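Local coordinates for protein putative citrate lyase (Ralstonia eutropha, PDB 3QQW) that is probably a magnesium-dependent lyase of the HpcH/HpaI aldolase/citrate lyase family, perhaps acting on (S)-citramalyl-CoA, at residues 61-64 / 65-68; 253-256 / 257-261. All blocks are in the same frame, centred on the assembly; numbering follows the deposited sequence.

Contact 1 of 2, residues 61-64 / 65-68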
loop_
_atom_site.group_PDB
_atom_site.type_symbol
_atom_site.label_atom_id
_atom_site.label_comp_id
_atom_site.label_asym_id
_atom_site.label_seq_id
_atom_site.Cartn_x
_atom_site.Cartn_y
_atom_site.Cartn_z
ATOM N N ALA C 61 -19.619 20.138 27.438
ATOM C CA ALA C 61 -19.346 21.476 26.887
ATOM C C ALA C 61 -18.186 22.247 27.568
ATOM O O ALA C 61 -17.233 22.643 26.892
ATOM C CB ALA C 61 -20.611 22.318 26.942
ATOM N N GLY C 62 -18.289 22.465 28.873
ATOM C CA GLY C 62 -17.264 23.173 29.635
ATOM C C GLY C 62 -16.957 22.509 30.960
ATOM O O GLY C 62 -16.597 23.184 31.927
ATOM N N GLN C 63 -17.110 21.178 31.005
ATOM C CA GLN C 63 -16.900 20.337 32.175
ATOM C C GLN C 63 -15.588 19.539 32.076
ATOM O O GLN C 63 -15.412 18.579 32.828
ATOM C CB GLN C 63 -18.088 19.367 32.294
ATOM C CG GLN C 63 -19.221 19.779 33.225
ATOM C CD GLN C 63 -19.668 21.206 33.108
ATOM O OE1 GLN C 63 -20.406 21.578 32.190
ATOM N NE2 GLN C 63 -19.249 22.031 34.061
ATOM N N GLU C 64 -14.667 19.933 31.168
ATOM C CA GLU C 64 -13.416 19.212 30.891
ATOM C C GLU C 64 -12.569 19.001 32.128
ATOM O O GLU C 64 -12.100 17.884 32.318
ATOM C CB GLU C 64 -12.574 19.894 29.788
ATOM C CG GLU C 64 -13.210 19.840 28.409
ATOM C CD GLU C 64 -14.127 21.001 28.075
ATOM O OE1 GLU C 64 -14.240 21.937 28.900
ATOM O OE2 GLU C 64 -14.702 20.991 26.964
ATOM N N ARG C 65 -12.366 20.040 32.960
ATOM C CA ARG C 65 -11.597 19.929 34.208
ATOM C C ARG C 65 -12.303 18.964 35.179
ATOM O O ARG C 65 -11.677 18.019 35.652
ATOM C CB ARG C 65 -11.389 21.306 34.860
ATOM C CG ARG C 65 -11.009 21.220 36.348
ATOM C CD ARG C 65 -10.426 22.493 36.943
ATOM N NE ARG C 65 -9.115 22.822 36.372
ATOM C CZ ARG C 65 -7.953 22.303 36.772
ATOM N NH1 ARG C 65 -7.919 21.415 37.769
ATOM N NH2 ARG C 65 -6.819 22.658 36.173
ATOM N N GLU C 66 -13.605 19.186 35.433
ATOM C CA GLU C 66 -14.437 18.388 36.317
ATOM C C GLU C 66 -14.422 16.886 35.926
ATOM O O GLU C 66 -14.305 16.021 36.804
ATOM C CB GLU C 66 -15.864 18.947 36.287
ATOM C CG GLU C 66 -16.843 18.289 37.248
ATOM C CD GLU C 66 -18.304 18.663 37.067
ATOM O OE1 GLU C 66 -18.591 19.712 36.442
ATOM O OE2 GLU C 66 -19.164 17.900 37.567
ATOM N N HIS C 67 -14.529 16.594 34.620
ATOM C CA HIS C 67 -14.539 15.241 34.085
ATOM C C HIS C 67 -13.188 14.580 34.225
ATOM O O HIS C 67 -13.142 13.404 34.619
ATOM C CB HIS C 67 -14.977 15.236 32.632
ATOM C CG HIS C 67 -15.407 13.883 32.180
ATOM N ND1 HIS C 67 -14.495 12.959 31.667
ATOM C CD2 HIS C 67 -16.641 13.333 32.169
ATOM C CE1 HIS C 67 -15.204 11.884 31.385
ATOM N NE2 HIS C 67 -16.503 12.072 31.641
ATOM N N ALA C 68 -12.083 15.319 33.923
ATOM C CA ALA C 68 -10.711 14.773 34.078
ATOM C C ALA C 68 -10.405 14.504 35.577
ATOM O O ALA C 68 -9.798 13.490 35.902
ATOM C CB ALA C 68 -9.678 15.714 33.468
HETATM O O HOH W 1 -13.751 23.035 32.318
#
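Gln63 and Glu66 meet across the first turn of helix 64-76, a local contact at the N terminus of the helix on the surface of the TIM barrel, where the loop after strand 49-54 winds into the helix. Gln63 holds the N-cap position, and its carbonyl O accepts the N-H of His67 at 2.8 Å, with a C=O...N angle of 169°. One residue on, Glu64 O receives the amide of Ala68 (O to N 3.0 Å). These two bonds set the helical repeat.

The side chains of Gln63 and Glu66 run side by side in the same direction. Chi1 of Gln63 (-96°, off the staggered positions) lays its CG 3.3 Å from Glu66 OE1; the bend at chi2 then carries the amide round, and NE2 gives the same oxygen a weak, long bond of 3.4 Å. Amide and carboxylate are turned 70° apart, so the two groups do not lie flat against each other. An acid suits this first turn, since its charge should be eased by the positive end of the helix dipole. A water also marks the turn, donating to Gly62 O at 2.9 Å and taking a weak bond from Arg65 N.

Arg65 pairs with Glu69 in a salt bridge along the helix, and His67 NE2 bonds to Gly30 O just past strand 25-29. Arg65 and Ala68, the latter small enough for close approach, pack on helix 97-107, while Glu64 reaches the loop at His90 and His94.

Contact 2 of 2, residues 253-256 / 257-261; sequences WSIY and PAQIQ
Gln259, in the segment leading into helix 260-267, reaches back to hold the turn that leaves strand 251-254, the last strand of the TIM barrel. Its CG lies anti to its own carbonyl carbon (chi1 -55°) and the chain then runs extended, carrying the amide to the backbone of Ile255. There OE1 accepts the N-H of Ile255 at 2.8 Å in a nearly straight bond, the donor tilted 20° from the amide's carbonyl plane. Tyr256 N adds a weak bond to the same oxygen, and a water that donates to Trp253 O makes a weak one too. The other end of the amide, NE2, is taken by the carbonyls of Cys227 and Asn229. Glutamine thus suits this buried site: it accepts from the turn and donates to a second loop.

Ser254 points toward segment 257-261, its OG 3.6 Å from Gln259 CB and hydrogen-bonded to His27 on the neighbouring strand. Trp253 turns the other way, close to Arg88, a predicted substrate-binding residue, and bonds through NE1 to Asp174.

Pro257, which has no N-H to leave unpaired, suits this place just after the strand, where the backbone takes helical angles. Tyr256 O accepts from Gln259 N at 2.9 Å, the donor standing above the carbonyl plane. The Tyr256 ring swings over the proline, with CG anti to the backbone N (chi1 -161°), and Pro257 CD makes a CH-pi contact 3.7 Å from its centroid.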
loop_
_atom_site.group_PDB
_atom_site.type_symbol
_atom_site.label_atom_id
_atom_site.label_comp_id
_atom_site.label_asym_id
_atom_site.label_seq_id
_atom_site.Cartn_x
_atom_site.Cartn_y
_atom_site.Cartn_z
ATOM N N TRP C 253 -11.446 -2.508 20.437
ATOM C CA TRP C 253 -12.238 -1.693 21.345
ATOM C C TRP C 253 -13.607 -2.309 21.610
ATOM O O TRP C 253 -14.181 -2.978 20.754
ATOM C CB TRP C 253 -12.417 -0.293 20.760
ATOM C CG TRP C 253 -11.208 0.592 20.821
ATOM C CD1 TRP C 253 -9.916 0.216 21.045
ATOM C CD2 TRP C 253 -11.188 2.014 20.638
ATOM N NE1 TRP C 253 -9.092 1.317 21.037
ATOM C CE2 TRP C 253 -9.849 2.439 20.803
ATOM C CE3 TRP C 253 -12.190 2.987 20.432
ATOM C CZ2 TRP C 253 -9.470 3.790 20.707
ATOM C CZ3 TRP C 253 -11.814 4.325 20.354
ATOM C CH2 TRP C 253 -10.467 4.712 20.457
ATOM N N SER C 254 -14.154 -2.008 22.780
ATOM C CA SER C 254 -15.487 -2.390 23.205
ATOM C C SER C 254 -16.221 -1.155 23.720
ATOM O O SER C 254 -15.617 -0.333 24.417
ATOM C CB SER C 254 -15.404 -3.453 24.292
ATOM O OG SER C 254 -16.652 -3.598 24.944
ATOM N N ILE C 255 -17.508 -1.024 23.397
ATOM C CA ILE C 255 -18.323 0.101 23.876
ATOM C C ILE C 255 -19.514 -0.403 24.690
ATOM O O ILE C 255 -20.233 0.396 25.280
ATOM C CB ILE C 255 -18.769 1.066 22.758
ATOM C CG1 ILE C 255 -19.337 0.310 21.526
ATOM C CG2 ILE C 255 -17.633 2.039 22.435
ATOM C CD1 ILE C 255 -20.107 1.166 20.504
ATOM N N TYR C 256 -19.705 -1.718 24.739
ATOM C CA TYR C 256 -20.784 -2.342 25.502
ATOM C C TYR C 256 -20.242 -3.625 26.169
ATOM O O TYR C 256 -19.518 -4.380 25.522
ATOM C CB TYR C 256 -22.017 -2.612 24.625
ATOM C CG TYR C 256 -23.267 -2.825 25.445
ATOM C CD1 TYR C 256 -23.914 -1.751 26.059
ATOM C CD2 TYR C 256 -23.781 -4.106 25.654
ATOM C CE1 TYR C 256 -25.050 -1.943 26.840
ATOM C CE2 TYR C 256 -24.908 -4.310 26.447
ATOM C CZ TYR C 256 -25.546 -3.223 27.032
ATOM O OH TYR C 256 -26.679 -3.377 27.801
ATOM N N PRO C 257 -20.541 -3.873 27.462
ATOM C CA PRO C 257 -19.950 -5.034 28.151
ATOM C C PRO C 257 -20.148 -6.386 27.464
ATOM O O PRO C 257 -19.291 -7.259 27.591
ATOM C CB PRO C 257 -20.647 -5.017 29.511
ATOM C CG PRO C 257 -20.930 -3.569 29.748
ATOM C CD PRO C 257 -21.351 -3.063 28.397
ATOM N N ALA C 258 -21.247 -6.560 26.732
ATOM C CA ALA C 258 -21.555 -7.807 26.038
ATOM C C ALA C 258 -20.532 -8.103 24.914
ATOM O O ALA C 258 -20.455 -9.235 24.458
ATOM C CB ALA C 258 -22.968 -7.747 25.482
ATOM N N GLN C 259 -19.738 -7.100 24.494
ATOM C CA GLN C 259 -18.719 -7.238 23.431
ATOM C C GLN C 259 -17.390 -7.812 23.936
ATOM O O GLN C 259 -16.640 -8.357 23.133
ATOM C CB GLN C 259 -18.428 -5.887 22.749
ATOM C CG GLN C 259 -19.650 -5.189 22.194
ATOM C CD GLN C 259 -19.343 -3.969 21.391
ATOM O OE1 GLN C 259 -18.555 -3.119 21.781
ATOM N NE2 GLN C 259 -20.025 -3.817 20.273
ATOM N N ILE C 260 -17.107 -7.702 25.257
ATOM C CA ILE C 260 -15.838 -8.094 25.877
ATOM C C ILE C 260 -15.500 -9.577 25.643
ATOM O O ILE C 260 -14.489 -9.845 24.979
ATOM C CB ILE C 260 -15.762 -7.699 27.377
ATOM C CG1 ILE C 260 -15.881 -6.160 27.518
ATOM C CG2 ILE C 260 -14.461 -8.247 28.040
ATOM C CD1 ILE C 260 -16.083 -5.632 28.894
ATOM N N GLN C 261 -16.301 -10.515 26.184
ATOM C CA GLN C 261 -16.027 -11.935 26.041
ATOM C C GLN C 261 -15.919 -12.353 24.555
ATOM O O GLN C 261 -14.900 -12.967 24.240
ATOM C CB GLN C 261 -17.035 -12.789 26.819
ATOM C CG GLN C 261 -16.365 -13.850 27.706
ATOM C CD GLN C 261 -15.585 -13.282 28.871
ATOM O OE1 GLN C 261 -16.141 -12.665 29.776
ATOM N NE2 GLN C 261 -14.285 -13.492 28.862
HETATM O O HOH W 2 -16.555 -3.828 19.771
#

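Overall arrangement
Followed from the N terminus, the chain passes strands 25-29 and 49-54 before contact 1 closes the turn into helix 64-76. Six further strands of the parallel barrel come next, and the last of them, 251-254, runs straight into contact 2, which opens the way to helix 260-267. The two contacts are in series, neither nested nor crossed, with centres 26 Å apart and nearest atoms about 14 Å apart. Both mark a passage from strand to helix: contact 1 beside helix 97-107, contact 2 beside helix 32-45. Strand 25-29 borders the last strand and so helps close the barrel; contact 2 touches it directly, whereas contact 1 reaches the loop just beyond it.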